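Long-range contact in alpha-L-arabinofuranosidase B (Aspergillus kawachii, PDB 6SXT), which hydrolyses terminal non-reducing alpha-L-arabinofuranosides in the side chains of arabinoxylan, arabinan and arabinogalactan: residues T172-L184 and R259-E271. Numbering follows the deposited sequence.
With LXE ([(1~{S},2~{S},3~{S},4~{S})-2-(hydroxymethyl)-3,4-bis(oxidanyl)cyclopentyl]azanium), chain G.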
loop_
_atom_site.group_PDB
_atom_site.type_symbol
_atom_site.label_atom_id
_atom_site.label_comp_id
_atom_site.label_asym_id
_atom_site.label_seq_id
_atom_site.Cartn_x
_atom_site.Cartn_y
_atom_site.Cartn_z
ATOM N N THR A 172 5.216 19.746 -8.564
ATOM C CA THR A 172 5.626 20.754 -7.562
ATOM C C THR A 172 4.414 21.502 -7.022
ATOM O O THR A 172 3.318 21.438 -7.607
ATOM C CB THR A 172 6.627 21.782 -8.164
ATOM O OG1 THR A 172 5.930 22.637 -9.065
ATOM C CG2 THR A 172 7.787 21.090 -8.850
ATOM N N ASP A 173 4.615 22.155 -5.874
ATOM C CA ASP A 173 3.568 22.973 -5.218
ATOM C C ASP A 173 3.412 24.282 -5.987
ATOM O O ASP A 173 4.274 25.160 -5.817
ATOM C CB ASP A 173 3.928 23.182 -3.758
ATOM C CG ASP A 173 2.893 23.937 -2.953
ATOM O OD1 ASP A 173 2.002 24.575 -3.562
ATOM O OD2 ASP A 173 3.058 23.941 -1.709
ATOM N N THR A 174 2.363 24.412 -6.760
ATOM C CA THR A 174 2.004 25.624 -7.521
ATOM C C THR A 174 0.921 26.427 -6.816
ATOM O O THR A 174 0.395 27.361 -7.442
ATOM C CB THR A 174 1.659 25.239 -8.953
ATOM O OG1 THR A 174 0.574 24.299 -8.891
ATOM C CG2 THR A 174 2.853 24.633 -9.650
ATOM N N GLY A 175 0.568 26.058 -5.593
ATOM C CA GLY A 175 -0.276 26.893 -4.742
ATOM C C GLY A 175 -1.609 26.319 -4.341
ATOM O O GLY A 175 -2.099 25.338 -4.959
ATOM N N ALA A 176 -2.254 27.015 -3.425
ATOM C CA ALA A 176 -3.627 26.699 -2.981
ATOM C C ALA A 176 -4.525 26.541 -4.197
ATOM O O ALA A 176 -4.542 27.406 -5.125
ATOM C CB ALA A 176 -4.138 27.791 -2.056
ATOM N N GLY A 177 -5.357 25.488 -4.211
ATOM C CA GLY A 177 -6.320 25.263 -5.278
ATOM C C GLY A 177 -5.797 24.495 -6.477
ATOM O O GLY A 177 -6.592 24.288 -7.400
ATOM N N HIS A 178 -4.526 24.124 -6.472
ATOM C CA HIS A 178 -3.884 23.404 -7.591
ATOM C C HIS A 178 -3.899 21.887 -7.344
ATOM O O HIS A 178 -3.168 21.149 -8.009
ATOM C CB HIS A 178 -2.460 23.918 -7.839
ATOM C CG HIS A 178 -2.491 25.309 -8.424
ATOM N ND1 HIS A 178 -2.176 25.551 -9.753
ATOM C CD2 HIS A 178 -2.813 26.515 -7.882
ATOM C CE1 HIS A 178 -2.306 26.856 -10.014
ATOM N NE2 HIS A 178 -2.638 27.478 -8.883
ATOM N N MET A 179 -4.768 21.455 -6.451
ATOM C CA MET A 179 -4.983 20.011 -6.185
ATOM C C MET A 179 -6.434 19.827 -5.777
ATOM O O MET A 179 -7.071 20.720 -5.188
ATOM C CB MET A 179 -4.115 19.516 -5.027
ATOM C CG MET A 179 -2.729 19.162 -5.471
ATOM S SD MET A 179 -1.687 18.664 -4.106
ATOM C CE MET A 179 -2.456 17.067 -3.817
ATOM N N GLU A 180 -6.955 18.644 -6.052
ATOM C CA GLU A 180 -8.195 18.172 -5.408
ATOM C C GLU A 180 -8.136 16.640 -5.389
ATOM O O GLU A 180 -8.379 16.001 -6.461
ATOM C CB GLU A 180 -9.382 18.636 -6.204
ATOM C CG GLU A 180 -10.720 18.311 -5.541
ATOM C CD GLU A 180 -11.875 18.957 -6.269
ATOM O OE1 GLU A 180 -12.183 18.577 -7.407
ATOM O OE2 GLU A 180 -12.472 19.905 -5.651
ATOM N N ALA A 181 -7.761 16.109 -4.246
ATOM C CA ALA A 181 -7.522 14.664 -4.120
ATOM C C ALA A 181 -8.009 14.164 -2.767
ATOM O O ALA A 181 -8.006 14.862 -1.752
ATOM C CB ALA A 181 -6.054 14.399 -4.319
ATOM N N ILE A 182 -8.480 12.920 -2.786
ATOM C CA ILE A 182 -8.720 12.129 -1.562
ATOM C C ILE A 182 -7.436 12.005 -0.771
ATOM O O ILE A 182 -6.417 11.618 -1.346
ATOM C CB ILE A 182 -9.288 10.754 -1.917
ATOM C CG1 ILE A 182 -10.620 10.859 -2.635
ATOM C CG2 ILE A 182 -9.363 9.892 -0.664
ATOM C CD1 ILE A 182 -11.006 9.556 -3.345
ATOM N N TYR A 183 -7.526 12.213 0.522
ATOM C CA TYR A 183 -6.462 11.897 1.473
ATOM C C TYR A 183 -7.018 10.920 2.523
ATOM O O TYR A 183 -8.151 11.098 2.981
ATOM C CB TYR A 183 -5.980 13.178 2.189
ATOM C CG TYR A 183 -5.105 12.873 3.374
ATOM C CD1 TYR A 183 -3.732 12.720 3.231
ATOM C CD2 TYR A 183 -5.618 12.717 4.652
ATOM C CE1 TYR A 183 -2.919 12.357 4.285
ATOM C CE2 TYR A 183 -4.817 12.362 5.717
ATOM C CZ TYR A 183 -3.461 12.188 5.553
ATOM O OH TYR A 183 -2.657 11.774 6.590
ATOM N N LEU A 184 -6.224 9.950 2.921
ATOM C CA LEU A 184 -6.558 9.073 4.071
ATOM C C LEU A 184 -5.339 8.920 4.961
ATOM O O LEU A 184 -4.310 8.443 4.497
ATOM C CB LEU A 184 -7.071 7.704 3.625
ATOM C CG LEU A 184 -7.445 6.773 4.771
ATOM C CD1 LEU A 184 -8.574 7.294 5.630
ATOM C CD2 LEU A 184 -7.802 5.400 4.221
ATOM N N ARG A 259 -16.577 26.037 -0.794
ATOM C CA ARG A 259 -15.137 25.973 -0.590
ATOM C C ARG A 259 -14.713 26.647 0.700
ATOM O O ARG A 259 -15.438 27.557 1.150
ATOM C CB ARG A 259 -14.285 26.630 -1.690
ATOM C CG ARG A 259 -14.432 25.990 -3.066
ATOM C CD ARG A 259 -13.541 24.765 -3.256
ATOM N NE ARG A 259 -13.970 24.098 -4.479
ATOM C CZ ARG A 259 -13.589 22.848 -4.824
ATOM N NH1 ARG A 259 -12.747 22.166 -4.085
ATOM N NH2 ARG A 259 -14.080 22.363 -5.916
ATOM N N PRO A 260 -13.614 26.193 1.329
ATOM C CA PRO A 260 -13.098 26.791 2.546
ATOM C C PRO A 260 -12.857 28.283 2.245
ATOM O O PRO A 260 -12.316 28.568 1.192
ATOM C CB PRO A 260 -11.800 26.077 2.839
ATOM C CG PRO A 260 -11.954 24.706 2.148
ATOM C CD PRO A 260 -12.753 25.035 0.934
ATOM N N ASP A 261 -13.297 29.156 3.146
ATOM C CA ASP A 261 -13.248 30.627 2.917
ATOM C C ASP A 261 -11.818 31.072 3.291
ATOM O O ASP A 261 -11.614 31.796 4.289
ATOM C CB ASP A 261 -14.410 31.317 3.661
ATOM C CG ASP A 261 -15.854 31.091 3.137
ATOM O OD1 ASP A 261 -16.088 31.036 1.921
ATOM O OD2 ASP A 261 -16.786 30.981 3.966
ATOM N N TYR A 262 -10.795 30.619 2.560
ATOM C CA TYR A 262 -9.362 30.997 2.709
ATOM C C TYR A 262 -8.817 31.285 1.305
ATOM O O TYR A 262 -9.344 30.741 0.333
ATOM C CB TYR A 262 -8.505 29.928 3.369
ATOM C CG TYR A 262 -9.019 29.491 4.717
ATOM C CD1 TYR A 262 -9.976 28.497 4.802
ATOM C CD2 TYR A 262 -8.599 30.091 5.897
ATOM C CE1 TYR A 262 -10.534 28.130 6.005
ATOM C CE2 TYR A 262 -9.148 29.737 7.117
ATOM C CZ TYR A 262 -10.109 28.737 7.167
ATOM O OH TYR A 262 -10.667 28.332 8.335
ATOM N N SER A 263 -7.881 32.238 1.174
ATOM C CA SER A 263 -7.375 32.711 -0.135
ATOM C C SER A 263 -6.879 31.528 -0.960
ATOM O O SER A 263 -6.021 30.786 -0.453
ATOM C CB SER A 263 -6.226 33.715 0.005
ATOM O OG SER A 263 -6.702 34.992 0.396
ATOM N N GLY A 264 -7.368 31.425 -2.182
ATOM C CA GLY A 264 -6.797 30.538 -3.207
ATOM C C GLY A 264 -7.613 29.278 -3.388
ATOM O O GLY A 264 -7.313 28.557 -4.322
ATOM N N TYR A 265 -8.720 29.077 -2.660
ATOM C CA TYR A 265 -9.554 27.852 -2.848
ATOM C C TYR A 265 -10.835 28.098 -3.610
ATOM O O TYR A 265 -11.626 27.160 -3.832
ATOM C CB TYR A 265 -9.793 27.206 -1.483
ATOM C CG TYR A 265 -8.516 26.798 -0.824
ATOM C CD1 TYR A 265 -7.744 25.760 -1.333
ATOM C CD2 TYR A 265 -7.982 27.471 0.255
ATOM C CE1 TYR A 265 -6.549 25.387 -0.757
ATOM C CE2 TYR A 265 -6.783 27.138 0.831
ATOM C CZ TYR A 265 -6.047 26.078 0.340
ATOM O OH TYR A 265 -4.892 25.766 0.936
ATOM N N ASN A 266 -11.119 29.330 -4.098
ATOM C CA ASN A 266 -12.285 29.542 -4.935
ATOM C C ASN A 266 -12.019 30.760 -5.810
ATOM O O ASN A 266 -11.718 31.797 -5.230
ATOM C CB ASN A 266 -13.559 29.765 -4.119
ATOM C CG ASN A 266 -14.780 29.837 -4.961
ATOM O OD1 ASN A 266 -15.057 28.982 -5.801
ATOM N ND2 ASN A 266 -15.577 30.893 -4.752
ATOM N N PRO A 267 -12.098 30.646 -7.148
ATOM C CA PRO A 267 -12.223 29.363 -7.842
ATOM C C PRO A 267 -10.954 28.519 -7.636
ATOM O O PRO A 267 -9.881 28.953 -7.222
ATOM C CB PRO A 267 -12.349 29.706 -9.331
ATOM C CG PRO A 267 -11.669 31.054 -9.419
ATOM C CD PRO A 267 -12.015 31.750 -8.125
ATOM N N MET A 268 -11.093 27.213 -7.940
ATOM C CA MET A 268 -9.934 26.293 -7.934
ATOM C C MET A 268 -9.122 26.480 -9.218
ATOM O O MET A 268 -9.694 27.034 -10.210
ATOM C CB MET A 268 -10.414 24.820 -7.841
ATOM C CG MET A 268 -11.110 24.505 -6.522
ATOM S SD MET A 268 -10.124 24.419 -5.099
ATOM C CE MET A 268 -9.282 22.842 -5.410
ATOM N N SER A 269 -7.901 25.951 -9.189
ATOM C CA SER A 269 -6.901 25.998 -10.283
ATOM C C SER A 269 -6.395 24.577 -10.591
ATOM O O SER A 269 -5.189 24.352 -10.557
ATOM C CB SER A 269 -5.774 26.884 -9.887
ATOM O OG SER A 269 -6.286 28.178 -9.651
ATOM N N LYS A 270 -7.312 23.635 -10.797
ATOM C CA LYS A 270 -6.838 22.236 -10.949
ATOM C C LYS A 270 -6.043 22.099 -12.244
ATOM O O LYS A 270 -6.379 22.799 -13.258
ATOM C CB LYS A 270 -8.023 21.300 -10.928
ATOM C CG LYS A 270 -8.753 21.373 -9.593
ATOM C CD LYS A 270 -9.832 20.361 -9.517
ATOM C CE LYS A 270 -10.850 20.469 -10.582
ATOM N NZ LYS A 270 -11.678 21.700 -10.350
ATOM N N GLU A 271 -5.064 21.203 -12.234
ATOM C CA GLU A 271 -4.146 21.051 -13.387
ATOM C C GLU A 271 -4.407 19.751 -14.158
ATOM O O GLU A 271 -3.877 19.624 -15.268
ATOM C CB GLU A 271 -2.726 21.169 -12.880
ATOM C CG GLU A 271 -2.468 22.514 -12.186
ATOM C CD GLU A 271 -1.008 22.837 -11.961
ATOM O OE1 GLU A 271 -0.140 22.053 -12.392
ATOM O OE2 GLU A 271 -0.735 23.845 -11.243
HETATM C "C1'" LXE G . 1.394 20.546 -1.269
HETATM C "C2'" LXE G . 1.333 19.067 -1.657
HETATM O "O2'" LXE G . 1.192 18.899 -3.020
HETATM C "C3'" LXE G . 0.162 18.636 -0.885
HETATM O "O3'" LXE G . 0.066 17.152 -0.945
HETATM C "C4'" LXE G . 0.547 19.091 0.506
HETATM C "C5'" LXE G . -0.650 19.287 1.418
HETATM O "O5'" LXE G . -1.656 20.125 0.896
HETATM C "C6'" LXE G . 1.335 20.435 0.234
HETATM N "N1'" LXE G . 2.682 20.240 0.844
HETATM O O HOH W 1 -4.958 19.900 -9.726
HETATM O O HOH W 2 -13.338 20.656 -8.618
#
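Gly177 and Met268 bring the two backbones within 4.6 Å, CA to CA, where the type II turn Gly175–His178 meets the irregular segment 259-271. Ser269 N donates to Gly177 O (2.8 Å). A water joins His178 O, weakly, to Glu271 N. Gly177 CA lies against Gly264 O, with no side chain to intervene.

Ala176 CB sits over one face of the Tyr265 ring, 3.5 Å from CZ. The ring hydroxyl goes on to bond the backbone O of the nucleophile, Glu205. His178 is held between Thr174 O on one face and Ser269 CB on the other. At its edge, ND1 donates to the anti lone pair of Glu271 OE2 (2.7 Å), with ring and carboxylate planes 84° apart. Thr174 OG1 gives the same oxygen a second hydrogen bond, from the syn side but well out of the carboxylate plane.

Deeper in, Glu180 CG is anti to the backbone N (chi1 -174°), and the extended chain reaches Arg259. Arg259 NH1 (2.8 Å) and NH2 (2.9 Å) both grip Glu180 OE2 in a nearly coplanar salt bridge. Met268 CG covers one guanidinium face. A second water accepts from Lys270 NZ and lies beside Glu180 OE1; Lys270 NZ also bonds the backbone O of Glu143.

Asp173 and Met179 face the bound inhibitor, and Met179 SD is 3.1 Å from its O2'. The contact thus packs an outer loop against a wall of the GH54 active-site pocket.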